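PDB 7CUJ: coiled-coil quantitatively-enriched protein 1 from Schizosaccharomyces pombe, which links telomeres to the meiotic centrosome for bouquet formation and is required for telomere length regulation and chromosome segregation. Local coordinates for residues A[10-15]-A[300-305]; A[185-190]-A[209-214]. All blocks are in the same frame, centred on the assembly; numbering follows the deposited sequence.

Interaction 1 and interaction 2 lie about 11 Å apart, centre to centre, in the globular piece of the protein modelled here, and both are built on one parallel sheet. Interaction 2 pairs two inner strands, its centre about 5 Å from that of the chain; interaction 1 lies about 15 Å from it, where a loop close to the C-terminus covers strand 11-16 at one edge of the sheet. That strand neighbours 208-213, so the two contacts touch directly. Asp13 OD1 of interaction 1 forms a salt bridge of 2.7 Å with Arg210 NH2 of interaction 2, and Ile14 N approaches Arg210 O at 2.7 Å, a probable hydrogen bond. In sequence, interaction 2 falls wholly between the two segments of interaction 1.

Interaction 1: A[10-15]-A[300-305]; sequences SVLDIG and SSWPLP
The CA atoms come nearest at Leu12 and Trp302 (8.8 Å) and at Ile14 and Leu304 (7.3 Å), a spacing at which strand 11-15 and the irregular segment 300-305 meet through side chains and a water instead of direct backbone hydrogen bonds. Leu12 and Trp302 reach toward each other tip to tip. CD1 of Leu12 lies over the indole face in a CH-pi contact, 3.8 Å from the centroid of the six-membered ring and 19° off its normal. On the opposite face Pro303 CD lies above the plane near the rim, so the indole has a carbon on each side. CG of Trp302 stands anti to the backbone N (chi1 174°), on a CB that points toward the strand. At the ring edge, water 1 accepts from Trp302 NE1 at 3.0 Å and donates to Asp13 O and Pro305 O, bridging the two backbones and satisfying the indole N-H. Ile14 CG1 touches both Trp302 CH2, at 4.1 Å, and Leu304 CD1, at 4.0 Å. The CB of Asp13 points away from the loop, and its carboxylate pairs with Arg210 of strand 208-213. That strand is hydrogen-bonded to strand 11-16, while helix 275-294 packs alongside, with Trp292 edge-to-face to Trp302 and touching Leu12, and Ile285 against Ile14.

Interaction 2: A[185-190]-A[209-214]; sequences ATIFYD and LRLIHL
Strands 184-188 and 208-213 are the two strands of a beta-alpha-beta unit, joined through helix 191-200 and lying side by side in the parallel sheet. The axes of their short segments come within 4.7 Å at an angle of 17°, with Ile187 paired to Leu209 and Phe188 to Arg210. Three nearly straight backbone hydrogen bonds fix the register: Leu209 N to Thr186 O at 2.7 Å, Phe188 N to Leu209 O at 2.8 Å, and Leu211 N to Phe188 O at 3.0 Å. Leu209 O also receives the CA-H of Ile187 and lies at the edge of the Phe188 ring, in its plane. Water 2 donates to Phe188 O and Leu211 O, continuing the link where strand 184-188 ends.

On the face carrying Ile187 and Leu209, Ile187 CG1 meets Leu209 CB at 4.1 Å. Leu211 brings both methyls to Ile187 CG2, CD1 at 3.9 Å and CD2 at 4.0 Å, and its CD2 also lies loosely near Tyr189 CD1. An alanine in place of Leu211 would probably open a gap beside Ile187 CG2. On the face of Phe188 and Arg210, Ile212 CD1 sits over the centre of the Arg210 guanidinium, 3.8 Å above its plane. Tyr194 of the connecting helix meets Phe188 edge-to-face and Arg210 by cation-pi. Asp190 N-caps that helix through OD1 to Ala193 N. Burial thus comes with polar pairing: Thr186 O, Leu209 O and Phe188 O each accept a strand N-H, water 2 donates to Leu211 O, and Asp13 of strand 11-16 probably offsets the cost of burying the Arg210 charge.

Interaction 1: A[10-15]-A[300-305]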
ATOM      1  N   SER A  10      18.887 -24.891 -28.387  1.00 79.32           N
ATOM      2  CA  SER A  10      17.633 -25.434 -28.986  1.00 76.87           C
ATOM      3  C   SER A  10      16.493 -24.441 -28.772  1.00 70.26           C
ATOM      4  O   SER A  10      15.730 -24.160 -29.697  1.00 69.41           O
ATOM      5  CB  SER A  10      17.306 -26.788 -28.408  1.00 80.93           C
ATOM      6  OG  SER A  10      16.470 -27.524 -29.289  1.00 83.73           O
ATOM      7  N   VAL A  11      16.402 -23.930 -27.536  1.00 66.59           N
ATOM      8  CA  VAL A  11      15.453 -22.901 -27.144  1.00 58.60           C
ATOM      9  C   VAL A  11      16.155 -21.550 -27.264  1.00 52.65           C
ATOM     10  O   VAL A  11      17.126 -21.297 -26.556  1.00 51.18           O
ATOM     11  CB  VAL A  11      14.953 -23.144 -25.707  1.00 60.30           C
ATOM     12  CG1 VAL A  11      14.023 -22.038 -25.222  1.00 58.53           C
ATOM     13  CG2 VAL A  11      14.295 -24.509 -25.555  1.00 63.03           C
ATOM     14  N   LEU A  12      15.651 -20.686 -28.158  1.00 49.75           N
ATOM     15  CA  LEU A  12      16.290 -19.409 -28.442  1.00 47.85           C
ATOM     16  C   LEU A  12      15.351 -18.252 -28.102  1.00 45.37           C
ATOM     17  O   LEU A  12      14.150 -18.324 -28.361  1.00 46.14           O
ATOM     18  CB  LEU A  12      16.692 -19.364 -29.920  1.00 48.39           C
ATOM     19  CG  LEU A  12      17.678 -20.439 -30.384  1.00 50.46           C
ATOM     20  CD1 LEU A  12      17.796 -20.444 -31.900  1.00 47.74           C
ATOM     21  CD2 LEU A  12      19.046 -20.244 -29.743  1.00 50.10           C
ATOM     22  N   ASP A  13      15.930 -17.176 -27.550  1.00 41.88           N
ATOM     23  CA  ASP A  13      15.180 -16.013 -27.106  1.00 38.81           C
ATOM     24  C   ASP A  13      15.277 -14.885 -28.129  1.00 36.22           C
ATOM     25  O   ASP A  13      16.346 -14.621 -28.671  1.00 37.36           O
ATOM     26  CB  ASP A  13      15.690 -15.499 -25.759  1.00 41.17           C
ATOM     27  CG  ASP A  13      15.720 -16.565 -24.679  1.00 43.83           C
ATOM     28  OD1 ASP A  13      14.882 -17.487 -24.743  1.00 44.01           O
ATOM     29  OD2 ASP A  13      16.589 -16.469 -23.788  1.00 46.75           O
ATOM     30  N   ILE A  14      14.142 -14.216 -28.350  1.00 33.00           N
ATOM     31  CA  ILE A  14      14.064 -13.012 -29.158  1.00 31.40           C
ATOM     32  C   ILE A  14      13.662 -11.860 -28.240  1.00 30.11           C
ATOM     33  O   ILE A  14      12.503 -11.741 -27.845  1.00 28.51           O
ATOM     34  CB  ILE A  14      13.077 -13.203 -30.330  1.00 30.21           C
ATOM     35  CG1 ILE A  14      13.479 -14.391 -31.211  1.00 31.62           C
ATOM     36  CG2 ILE A  14      12.939 -11.920 -31.137  1.00 29.42           C
ATOM     37  CD1 ILE A  14      12.383 -14.898 -32.120  1.00 31.69           C
ATOM     38  N   GLY A  15      14.648 -11.031 -27.889  1.00 30.96           N
ATOM     39  CA  GLY A  15      14.415  -9.866 -27.055  1.00 30.07           C
ATOM     40  C   GLY A  15      13.791  -8.727 -27.853  1.00 31.01           C
ATOM     41  O   GLY A  15      14.400  -8.215 -28.789  1.00 34.06           O
ATOM     42  N   SER A 300      24.812 -22.242 -35.041  1.00 61.86           N
ATOM     43  CA  SER A 300      26.105 -21.578 -34.980  1.00 61.38           C
ATOM     44  C   SER A 300      26.058 -20.174 -35.580  1.00 59.48           C
ATOM     45  O   SER A 300      26.969 -19.384 -35.354  1.00 61.80           O
ATOM     46  CB  SER A 300      27.153 -22.411 -35.668  1.00 64.70           C
ATOM     47  OG  SER A 300      26.854 -22.552 -37.051  1.00 63.66           O
ATOM     48  N   SER A 301      25.027 -19.867 -36.376  1.00 57.55           N
ATOM     49  CA  SER A 301      24.980 -18.565 -37.024  1.00 56.74           C
ATOM     50  C   SER A 301      23.746 -17.774 -36.589  1.00 52.65           C
ATOM     51  O   SER A 301      23.322 -16.850 -37.279  1.00 51.34           O
ATOM     52  CB  SER A 301      25.108 -18.675 -38.525  1.00 58.08           C
ATOM     53  OG  SER A 301      23.932 -19.225 -39.092  1.00 57.66           O
ATOM     54  N   TRP A 302      23.200 -18.144 -35.424  1.00 51.68           N
ATOM     55  CA  TRP A 302      22.142 -17.403 -34.752  1.00 49.76           C
ATOM     56  C   TRP A 302      22.571 -15.946 -34.585  1.00 48.49           C
ATOM     57  O   TRP A 302      23.594 -15.676 -33.960  1.00 49.38           O
ATOM     58  CB  TRP A 302      21.838 -18.068 -33.405  1.00 49.77           C
ATOM     59  CG  TRP A 302      20.873 -17.326 -32.535  1.00 48.71           C
ATOM     60  CD1 TRP A 302      21.144 -16.712 -31.347  1.00 48.39           C
ATOM     61  CD2 TRP A 302      19.466 -17.131 -32.776  1.00 47.29           C
ATOM     62  NE1 TRP A 302      20.008 -16.148 -30.835  1.00 47.13           N
ATOM     63  CE2 TRP A 302      18.962 -16.388 -31.687  1.00 46.29           C
ATOM     64  CE3 TRP A 302      18.588 -17.510 -33.798  1.00 47.19           C
ATOM     65  CZ2 TRP A 302      17.620 -16.016 -31.597  1.00 44.41           C
ATOM     66  CZ3 TRP A 302      17.263 -17.141 -33.710  1.00 46.23           C
ATOM     67  CH2 TRP A 302      16.787 -16.403 -32.623  1.00 44.96           C
ATOM     68  N   PRO A 303      21.825 -14.968 -35.151  1.00 47.48           N
ATOM     69  CA  PRO A 303      22.304 -13.586 -35.240  1.00 48.73           C
ATOM     70  C   PRO A 303      21.990 -12.646 -34.073  1.00 47.38           C
ATOM     71  O   PRO A 303      22.463 -11.511 -34.059  1.00 49.28           O
ATOM     72  CB  PRO A 303      21.583 -13.112 -36.510  1.00 48.01           C
ATOM     73  CG  PRO A 303      20.237 -13.802 -36.438  1.00 45.42           C
ATOM     74  CD  PRO A 303      20.507 -15.144 -35.784  1.00 45.40           C
ATOM     75  N   LEU A 304      21.203 -13.115 -33.098  1.00 45.27           N
ATOM     76  CA  LEU A 304      20.740 -12.245 -32.026  1.00 44.53           C
ATOM     77  C   LEU A 304      21.636 -12.386 -30.798  1.00 44.72           C
ATOM     78  O   LEU A 304      22.042 -13.493 -30.446  1.00 44.96           O
ATOM     79  CB  LEU A 304      19.285 -12.580 -31.678  1.00 40.96           C
ATOM     80  CG  LEU A 304      18.249 -12.344 -32.779  1.00 41.10           C
ATOM     81  CD1 LEU A 304      16.839 -12.465 -32.223  1.00 38.16           C
ATOM     82  CD2 LEU A 304      18.436 -10.984 -33.437  1.00 41.37           C
ATOM     83  N   PRO A 305      21.956 -11.277 -30.088  1.00 45.69           N
ATOM     84  CA  PRO A 305      22.631 -11.377 -28.796  1.00 46.25           C
ATOM     85  C   PRO A 305      21.626 -11.970 -27.811  1.00 43.57           C
ATOM     86  O   PRO A 305      20.420 -11.808 -27.985  1.00 40.35           O
ATOM     87  CB  PRO A 305      22.945  -9.919 -28.432  1.00 46.13           C
ATOM     88  CG  PRO A 305      21.899  -9.118 -29.175  1.00 45.86           C
ATOM     89  CD  PRO A 305      21.660  -9.884 -30.462  1.00 46.34           C
TER
HETATM   90  O   HOH W   1      19.243 -14.574 -28.457  1.00 26.31           O

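Interaction 2: A[185-190]-A[209-214]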
ATOM      1  N   ALA A 185       8.264 -25.535 -36.741  1.00 79.39           N
ATOM      2  CA  ALA A 185       8.921 -24.602 -35.833  1.00 71.65           C
ATOM      3  C   ALA A 185       7.921 -24.079 -34.799  1.00 65.47           C
ATOM      4  O   ALA A 185       6.727 -24.007 -35.081  1.00 64.78           O
ATOM      5  CB  ALA A 185       9.562 -23.485 -36.621  1.00 73.27           C
ATOM      6  N   THR A 186       8.420 -23.710 -33.608  1.00 57.65           N
ATOM      7  CA  THR A 186       7.572 -23.352 -32.477  1.00 52.24           C
ATOM      8  C   THR A 186       7.935 -21.968 -31.938  1.00 46.48           C
ATOM      9  O   THR A 186       9.093 -21.698 -31.632  1.00 44.83           O
ATOM     10  CB  THR A 186       7.642 -24.403 -31.359  1.00 54.14           C
ATOM     11  OG1 THR A 186       7.421 -25.690 -31.935  1.00 57.97           O
ATOM     12  CG2 THR A 186       6.629 -24.172 -30.259  1.00 52.67           C
ATOM     13  N   ILE A 187       6.918 -21.105 -31.811  1.00 42.55           N
ATOM     14  CA  ILE A 187       7.075 -19.770 -31.251  1.00 39.17           C
ATOM     15  C   ILE A 187       6.201 -19.649 -30.004  1.00 36.92           C
ATOM     16  O   ILE A 187       5.012 -19.960 -30.032  1.00 35.51           O
ATOM     17  CB  ILE A 187       6.724 -18.677 -32.283  1.00 38.47           C
ATOM     18  CG1 ILE A 187       7.497 -18.845 -33.593  1.00 39.60           C
ATOM     19  CG2 ILE A 187       6.928 -17.290 -31.687  1.00 35.99           C
ATOM     20  CD1 ILE A 187       6.834 -18.188 -34.782  1.00 40.35           C
ATOM     21  N   PHE A 188       6.810 -19.175 -28.913  1.00 35.54           N
ATOM     22  CA  PHE A 188       6.066 -18.805 -27.722  1.00 34.55           C
ATOM     23  C   PHE A 188       5.874 -17.294 -27.712  1.00 31.62           C
ATOM     24  O   PHE A 188       6.843 -16.543 -27.603  1.00 31.60           O
ATOM     25  CB  PHE A 188       6.766 -19.323 -26.466  1.00 35.28           C
ATOM     26  CG  PHE A 188       6.639 -20.814 -26.301  1.00 39.06           C
ATOM     27  CD1 PHE A 188       5.580 -21.360 -25.592  1.00 40.40           C
ATOM     28  CD2 PHE A 188       7.549 -21.674 -26.899  1.00 40.81           C
ATOM     29  CE1 PHE A 188       5.449 -22.733 -25.459  1.00 43.58           C
ATOM     30  CE2 PHE A 188       7.417 -23.047 -26.767  1.00 43.17           C
ATOM     31  CZ  PHE A 188       6.369 -23.574 -26.046  1.00 44.39           C
ATOM     32  N   TYR A 189       4.612 -16.869 -27.852  1.00 30.45           N
ATOM     33  CA  TYR A 189       4.282 -15.453 -27.847  1.00 28.47           C
ATOM     34  C   TYR A 189       4.671 -14.841 -26.501  1.00 26.70           C
ATOM     35  O   TYR A 189       5.098 -13.691 -26.445  1.00 24.15           O
ATOM     36  CB  TYR A 189       2.807 -15.224 -28.188  1.00 28.29           C
ATOM     37  CG  TYR A 189       2.392 -13.773 -28.192  1.00 27.88           C
ATOM     38  CD1 TYR A 189       2.472 -13.011 -29.349  1.00 28.14           C
ATOM     39  CD2 TYR A 189       1.936 -13.153 -27.037  1.00 26.32           C
ATOM     40  CE1 TYR A 189       2.101 -11.675 -29.360  1.00 27.90           C
ATOM     41  CE2 TYR A 189       1.559 -11.819 -27.031  1.00 25.38           C
ATOM     42  CZ  TYR A 189       1.644 -11.077 -28.197  1.00 26.78           C
ATOM     43  OH  TYR A 189       1.275  -9.765 -28.202  1.00 27.08           O
ATOM     44  N   ASP A 190       4.530 -15.630 -25.430  1.00 26.97           N
ATOM     45  CA  ASP A 190       4.728 -15.145 -24.074  1.00 26.63           C
ATOM     46  C   ASP A 190       5.276 -16.265 -23.191  1.00 27.62           C
ATOM     47  O   ASP A 190       5.092 -17.445 -23.487  1.00 27.33           O
ATOM     48  CB  ASP A 190       3.441 -14.539 -23.503  1.00 26.95           C
ATOM     49  CG  ASP A 190       2.284 -15.521 -23.452  1.00 28.84           C
ATOM     50  OD1 ASP A 190       2.289 -16.395 -22.555  1.00 29.50           O
ATOM     51  OD2 ASP A 190       1.396 -15.418 -24.321  1.00 31.69           O
ATOM     52  N   LEU A 209      11.325 -20.793 -30.488  1.00 46.94           N
ATOM     53  CA  LEU A 209      11.587 -19.365 -30.410  1.00 43.98           C
ATOM     54  C   LEU A 209      10.740 -18.785 -29.281  1.00 41.15           C
ATOM     55  O   LEU A 209       9.566 -19.124 -29.154  1.00 42.76           O
ATOM     56  CB  LEU A 209      11.204 -18.729 -31.750  1.00 44.27           C
ATOM     57  CG  LEU A 209      12.322 -18.560 -32.781  1.00 46.37           C
ATOM     58  CD1 LEU A 209      13.188 -19.806 -32.898  1.00 49.03           C
ATOM     59  CD2 LEU A 209      11.743 -18.186 -34.137  1.00 47.21           C
ATOM     60  N   ARG A 210      11.347 -17.914 -28.467  1.00 38.37           N
ATOM     61  CA  ARG A 210      10.635 -17.246 -27.389  1.00 34.99           C
ATOM     62  C   ARG A 210      10.665 -15.737 -27.614  1.00 31.70           C
ATOM     63  O   ARG A 210      11.736 -15.144 -27.724  1.00 32.00           O
ATOM     64  CB  ARG A 210      11.240 -17.597 -26.025  1.00 34.95           C
ATOM     65  CG  ARG A 210      11.084 -19.057 -25.625  1.00 35.98           C
ATOM     66  CD  ARG A 210      11.381 -19.259 -24.152  1.00 36.57           C
ATOM     67  NE  ARG A 210      12.766 -18.966 -23.808  1.00 37.79           N
ATOM     68  CZ  ARG A 210      13.241 -18.897 -22.569  1.00 38.22           C
ATOM     69  NH1 ARG A 210      12.438 -19.098 -21.538  1.00 38.89           N
ATOM     70  NH2 ARG A 210      14.516 -18.629 -22.361  1.00 40.14           N
ATOM     71  N   LEU A 211       9.475 -15.137 -27.695  1.00 29.46           N
ATOM     72  CA  LEU A 211       9.323 -13.692 -27.706  1.00 27.81           C
ATOM     73  C   LEU A 211       9.312 -13.223 -26.252  1.00 25.85           C
ATOM     74  O   LEU A 211       8.389 -13.537 -25.501  1.00 24.78           O
ATOM     75  CB  LEU A 211       8.011 -13.340 -28.419  1.00 27.43           C
ATOM     76  CG  LEU A 211       8.036 -13.273 -29.950  1.00 28.01           C
ATOM     77  CD1 LEU A 211       9.025 -14.253 -30.564  1.00 28.79           C
ATOM     78  CD2 LEU A 211       6.645 -13.479 -30.526  1.00 26.71           C
ATOM     79  N   ILE A 212      10.369 -12.497 -25.867  1.00 25.65           N
ATOM     80  CA  ILE A 212      10.557 -12.049 -24.499  1.00 25.17           C
ATOM     81  C   ILE A 212      10.752 -10.536 -24.509  1.00 25.14           C
ATOM     82  O   ILE A 212      11.677 -10.032 -25.142  1.00 26.97           O
ATOM     83  CB  ILE A 212      11.742 -12.785 -23.838  1.00 26.23           C
ATOM     84  CG1 ILE A 212      11.474 -14.291 -23.732  1.00 27.01           C
ATOM     85  CG2 ILE A 212      12.062 -12.175 -22.480  1.00 25.48           C
ATOM     86  CD1 ILE A 212      12.657 -15.110 -23.267  1.00 28.31           C
ATOM     87  N   HIS A 213       9.872  -9.822 -23.800  1.00 23.26           N
ATOM     88  CA  HIS A 213       9.975  -8.374 -23.713  1.00 23.99           C
ATOM     89  C   HIS A 213      11.132  -7.981 -22.799  1.00 24.46           C
ATOM     90  O   HIS A 213      11.243  -8.483 -21.680  1.00 23.14           O
ATOM     91  CB  HIS A 213       8.648  -7.746 -23.270  1.00 23.09           C
ATOM     92  CG  HIS A 213       7.807  -7.281 -24.409  1.00 23.19           C
ATOM     93  ND1 HIS A 213       6.519  -7.733 -24.605  1.00 23.46           N
ATOM     94  CD2 HIS A 213       8.064  -6.417 -25.413  1.00 24.61           C
ATOM     95  CE1 HIS A 213       6.016  -7.165 -25.682  1.00 24.10           C
ATOM     96  NE2 HIS A 213       6.942  -6.351 -26.194  1.00 24.75           N
ATOM     97  N   LEU A 214      11.979  -7.076 -23.301  1.00 25.68           N
ATOM     98  CA  LEU A 214      13.133  -6.586 -22.564  1.00 26.84           C
ATOM     99  C   LEU A 214      12.656  -5.772 -21.363  1.00 26.61           C
ATOM    100  O   LEU A 214      11.892  -4.816 -21.515  1.00 27.05           O
ATOM    101  CB  LEU A 214      14.014  -5.740 -23.491  1.00 29.34           C
ATOM    102  CG  LEU A 214      14.824  -6.501 -24.543  1.00 31.24           C
ATOM    103  CD1 LEU A 214      15.260  -5.570 -25.664  1.00 33.09           C
ATOM    104  CD2 LEU A 214      16.042  -7.163 -23.920  1.00 32.29           C
TER
HETATM  105  O   HOH W   2       8.021 -16.200 -24.662  1.00 19.88           O